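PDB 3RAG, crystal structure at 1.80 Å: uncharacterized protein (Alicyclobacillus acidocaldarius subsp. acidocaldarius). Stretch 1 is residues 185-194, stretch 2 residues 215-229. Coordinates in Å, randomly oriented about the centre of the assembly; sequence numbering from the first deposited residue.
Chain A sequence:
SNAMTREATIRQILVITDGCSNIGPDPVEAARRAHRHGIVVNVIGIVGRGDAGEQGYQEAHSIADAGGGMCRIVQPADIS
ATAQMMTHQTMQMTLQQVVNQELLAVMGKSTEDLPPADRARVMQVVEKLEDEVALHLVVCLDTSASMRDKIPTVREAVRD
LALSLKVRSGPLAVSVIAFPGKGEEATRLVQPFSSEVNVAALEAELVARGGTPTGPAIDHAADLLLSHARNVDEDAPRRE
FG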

# COMPACT_ATOMS: atom_id res chain seq x y z
N GLU A 185 -9.86 -12.20 -17.15
CA GLU A 185 -8.88 -11.13 -16.95
C GLU A 185 -8.06 -11.29 -15.68
O GLU A 185 -8.47 -11.97 -14.74
CB GLU A 185 -9.57 -9.77 -17.07
CG GLU A 185 -10.33 -9.69 -18.42
CD GLU A 185 -11.02 -8.38 -18.68
OE1 GLU A 185 -11.30 -7.64 -17.72
OE2 GLU A 185 -11.30 -8.09 -19.87
N ALA A 186 -6.89 -10.66 -15.65
CA ALA A 186 -5.95 -10.81 -14.53
C ALA A 186 -6.26 -9.91 -13.34
O ALA A 186 -6.01 -10.27 -12.18
CB ALA A 186 -4.53 -10.54 -15.03
N THR A 187 -6.78 -8.72 -13.63
CA THR A 187 -7.13 -7.77 -12.58
C THR A 187 -8.36 -6.99 -13.02
O THR A 187 -8.74 -6.99 -14.20
CB THR A 187 -6.02 -6.74 -12.30
OG1 THR A 187 -5.95 -5.81 -13.41
CG2 THR A 187 -4.68 -7.45 -12.07
N ARG A 188 -8.99 -6.34 -12.06
CA ARG A 188 -10.14 -5.51 -12.36
C ARG A 188 -9.92 -4.17 -11.69
O ARG A 188 -9.62 -4.11 -10.50
CB ARG A 188 -11.39 -6.17 -11.79
CG ARG A 188 -12.69 -5.46 -12.10
CD ARG A 188 -13.76 -5.91 -11.08
NE ARG A 188 -13.79 -7.36 -10.87
CZ ARG A 188 -14.87 -8.11 -11.05
NH1 ARG A 188 -14.82 -9.42 -10.85
NH2 ARG A 188 -16.02 -7.56 -11.44
N LEU A 189 -10.06 -3.07 -12.44
CA LEU A 189 -9.99 -1.77 -11.80
C LEU A 189 -11.32 -1.52 -11.10
O LEU A 189 -12.36 -1.38 -11.76
CB LEU A 189 -9.72 -0.68 -12.83
CG LEU A 189 -9.65 0.74 -12.25
CD1 LEU A 189 -8.40 0.90 -11.40
CD2 LEU A 189 -9.68 1.78 -13.38
N VAL A 190 -11.31 -1.45 -9.78
CA VAL A 190 -12.54 -1.24 -9.02
C VAL A 190 -12.92 0.25 -8.99
O VAL A 190 -14.10 0.62 -9.19
CB VAL A 190 -12.42 -1.82 -7.58
CG1 VAL A 190 -13.70 -1.57 -6.79
CG2 VAL A 190 -12.14 -3.30 -7.66
N GLN A 191 -11.93 1.10 -8.73
CA GLN A 191 -12.15 2.53 -8.90
C GLN A 191 -10.85 3.18 -9.31
O GLN A 191 -9.78 2.74 -8.91
CB GLN A 191 -12.66 3.15 -7.61
CG GLN A 191 -11.59 3.21 -6.49
CD GLN A 191 -12.05 4.09 -5.33
OE1 GLN A 191 -11.38 5.07 -4.96
NE2 GLN A 191 -13.20 3.75 -4.77
N PRO A 192 -10.95 4.22 -10.13
CA PRO A 192 -9.78 5.02 -10.46
C PRO A 192 -9.41 5.86 -9.25
O PRO A 192 -10.16 5.88 -8.28
CB PRO A 192 -10.27 5.92 -11.61
CG PRO A 192 -11.75 5.95 -11.47
CD PRO A 192 -12.15 4.62 -10.88
N PHE A 193 -8.27 6.54 -9.30
CA PHE A 193 -7.88 7.42 -8.19
C PHE A 193 -8.93 8.44 -7.79
O PHE A 193 -9.49 9.14 -8.64
CB PHE A 193 -6.57 8.14 -8.49
CG PHE A 193 -5.37 7.23 -8.46
CD1 PHE A 193 -4.86 6.81 -7.25
CD2 PHE A 193 -4.78 6.78 -9.63
CE1 PHE A 193 -3.75 5.97 -7.20
CE2 PHE A 193 -3.67 5.95 -9.58
CZ PHE A 193 -3.16 5.56 -8.37
N SER A 194 -9.18 8.52 -6.49
CA SER A 194 -10.17 9.45 -5.97
C SER A 194 -9.82 9.78 -4.52
O SER A 194 -9.05 9.07 -3.89
CB SER A 194 -11.56 8.80 -6.02
OG SER A 194 -12.51 9.59 -5.33
N GLY A 215 1.13 -11.28 -8.87
CA GLY A 215 2.13 -10.55 -9.64
C GLY A 215 1.52 -9.48 -10.56
O GLY A 215 1.86 -8.30 -10.47
N PRO A 216 0.62 -9.89 -11.45
CA PRO A 216 -0.04 -8.91 -12.32
C PRO A 216 -0.76 -7.81 -11.53
O PRO A 216 -0.78 -6.67 -11.95
CB PRO A 216 -1.04 -9.78 -13.09
CG PRO A 216 -0.32 -11.12 -13.18
CD PRO A 216 0.30 -11.28 -11.82
N ALA A 217 -1.31 -8.14 -10.36
CA ALA A 217 -1.93 -7.10 -9.53
C ALA A 217 -0.95 -5.99 -9.14
O ALA A 217 -1.24 -4.79 -9.28
CB ALA A 217 -2.55 -7.70 -8.27
N ILE A 218 0.21 -6.38 -8.63
CA ILE A 218 1.22 -5.41 -8.25
C ILE A 218 1.70 -4.59 -9.46
O ILE A 218 1.86 -3.37 -9.37
CB ILE A 218 2.42 -6.09 -7.54
CG1 ILE A 218 1.93 -6.66 -6.20
CG2 ILE A 218 3.55 -5.09 -7.29
CD1 ILE A 218 2.97 -7.51 -5.46
N ASP A 219 1.94 -5.24 -10.59
CA ASP A 219 2.33 -4.52 -11.81
C ASP A 219 1.25 -3.51 -12.25
O ASP A 219 1.55 -2.38 -12.62
CB ASP A 219 2.59 -5.52 -12.94
CG ASP A 219 3.95 -6.23 -12.80
OD1 ASP A 219 4.94 -5.59 -12.34
OD2 ASP A 219 4.03 -7.41 -13.18
N HIS A 220 -0.00 -3.93 -12.20
CA HIS A 220 -1.10 -3.01 -12.54
C HIS A 220 -1.11 -1.81 -11.59
O HIS A 220 -1.20 -0.66 -12.01
CB HIS A 220 -2.44 -3.77 -12.51
CG HIS A 220 -3.60 -2.96 -13.01
ND1 HIS A 220 -4.90 -3.43 -12.99
CD2 HIS A 220 -3.66 -1.71 -13.53
CE1 HIS A 220 -5.71 -2.51 -13.48
NE2 HIS A 220 -4.98 -1.45 -13.81
N ALA A 221 -0.97 -2.08 -10.29
CA ALA A 221 -0.92 -1.02 -9.30
C ALA A 221 0.22 -0.03 -9.57
O ALA A 221 0.04 1.18 -9.49
CB ALA A 221 -0.77 -1.63 -7.89
N ALA A 222 1.40 -0.55 -9.89
CA ALA A 222 2.54 0.34 -10.12
C ALA A 222 2.29 1.18 -11.36
O ALA A 222 2.62 2.37 -11.38
CB ALA A 222 3.83 -0.47 -10.27
N ASP A 223 1.71 0.56 -12.38
CA ASP A 223 1.32 1.28 -13.60
C ASP A 223 0.39 2.45 -13.30
O ASP A 223 0.55 3.54 -13.85
CB ASP A 223 0.65 0.35 -14.62
CG ASP A 223 1.64 -0.46 -15.44
OD1 ASP A 223 2.86 -0.37 -15.16
OD2 ASP A 223 1.22 -1.19 -16.35
N LEU A 224 -0.62 2.19 -12.47
CA LEU A 224 -1.59 3.21 -12.08
C LEU A 224 -0.90 4.37 -11.38
O LEU A 224 -1.20 5.54 -11.66
CB LEU A 224 -2.67 2.62 -11.17
CG LEU A 224 -3.69 1.72 -11.88
CD1 LEU A 224 -4.50 0.92 -10.85
CD2 LEU A 224 -4.59 2.56 -12.77
N LEU A 225 0.01 4.05 -10.46
CA LEU A 225 0.73 5.08 -9.71
C LEU A 225 1.58 5.95 -10.63
O LEU A 225 1.61 7.18 -10.52
CB LEU A 225 1.59 4.46 -8.59
CG LEU A 225 0.81 3.89 -7.40
CD1 LEU A 225 1.68 2.94 -6.55
CD2 LEU A 225 0.20 5.02 -6.52
N LEU A 226 2.27 5.31 -11.56
CA LEU A 226 3.13 6.03 -12.49
C LEU A 226 2.33 6.89 -13.47
O LEU A 226 2.73 8.01 -13.78
CB LEU A 226 4.06 5.06 -13.23
CG LEU A 226 5.03 4.30 -12.31
CD1 LEU A 226 5.85 3.28 -13.10
CD2 LEU A 226 5.96 5.24 -11.54
N SER A 227 1.20 6.37 -13.95
CA SER A 227 0.33 7.15 -14.83
C SER A 227 -0.26 8.34 -14.10
O SER A 227 -0.38 9.44 -14.66
CB SER A 227 -0.82 6.30 -15.37
OG SER A 227 -0.32 5.20 -16.09
N HIS A 228 -0.62 8.13 -12.83
CA HIS A 228 -1.19 9.20 -12.03
C HIS A 228 -0.16 10.31 -11.81
O HIS A 228 -0.48 11.51 -11.94
CB HIS A 228 -1.70 8.67 -10.70
CG HIS A 228 -2.51 9.67 -9.93
ND1 HIS A 228 -3.64 10.27 -10.46
CD2 HIS A 228 -2.35 10.18 -8.69
CE1 HIS A 228 -4.14 11.10 -9.56
NE2 HIS A 228 -3.38 11.08 -8.49
N ALA A 229 1.07 9.92 -11.49
CA ALA A 229 2.16 10.89 -11.30
C ALA A 229 2.32 11.80 -12.51
O ALA A 229 2.59 13.00 -12.37
CB ALA A 229 3.46 10.18 -11.00

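This is a mainly apolar contact between an extended segment and one side of a helix, pinned by a single side-chain hydrogen bond near one end and an aromatic stack at the other. The two stretches bury 471 Å² between them, both sides summed.

Stretch 2 is helical throughout. Its backbone bonds run from residue i+4 back to residue i, as in Leu-224 N to His-220 O at 2.9 Å. Stretch 1 holds a strand and turns a corner at Phe-193. The two stretches run in the same general direction. Ala-186 CA lies 6.6 Å from Pro-216 CA, and Phe-193 CA lies 7.9 Å from His-228 CA. The helix side that meets stretch 1 carries Pro-216, His-220, Leu-224 and His-228. These are spaced four residues apart, about one helical turn, so all four point their CA-to-CB bonds toward stretch 1.

At the first end, Ala-186 CB packs on Pro-216 CB at 4.1 Å. Thr-187 then uses both branches of its side chain. The methyl Thr-187 CG2 sits 3.8 Å from Ala-217 CA, against the helix backbone. The hydroxyl Thr-187 OG1 makes a hydrogen bond to His-220 ND1 at 2.6 Å. This is a short bond, and OG1 lies at the edge of the imidazole, near the ring plane, where the nitrogen can bond. Either partner could be the donor.

In the middle, Leu-189 and Leu-224 meet. The CA-to-CB bond of Leu-189 points sideways, but the end of its side chain comes nearer the helix. Leu-189 CD1 reaches Leu-224 CD1 at 3.9 Å, a plain van der Waals contact. The CA-to-CB bond of Arg-188, by contrast, points away from the helix, and its NH2 is hydrogen-bonded elsewhere in the structure.

Phe-193 is covered most, with 124 Å² under the helix. Its ring lies among Leu-224, Leu-225 and His-228. Phe-193 CE2 is 3.8 Å from Leu-224 CB, and Phe-193 CZ is 3.9 Å from Leu-225 CD2. The CA-to-CB bond of Leu-225 points away, yet the end of its side chain comes nearer. The carbonyl oxygen Leu-224 O approaches the ring edge, 3.3 Å from Phe-193 CE2. Leu-224 O also accepts the helical hydrogen bond from His-228 N at 2.9 Å.

The His-228 ring stacks on the Phe-193 ring with an offset. The planes are inclined at 23°, and the ring centroids are 4.3 Å apart. Phe-193 CB adds a CH-pi contact, 4.2 Å from the centroid of the His-228 ring and over its face.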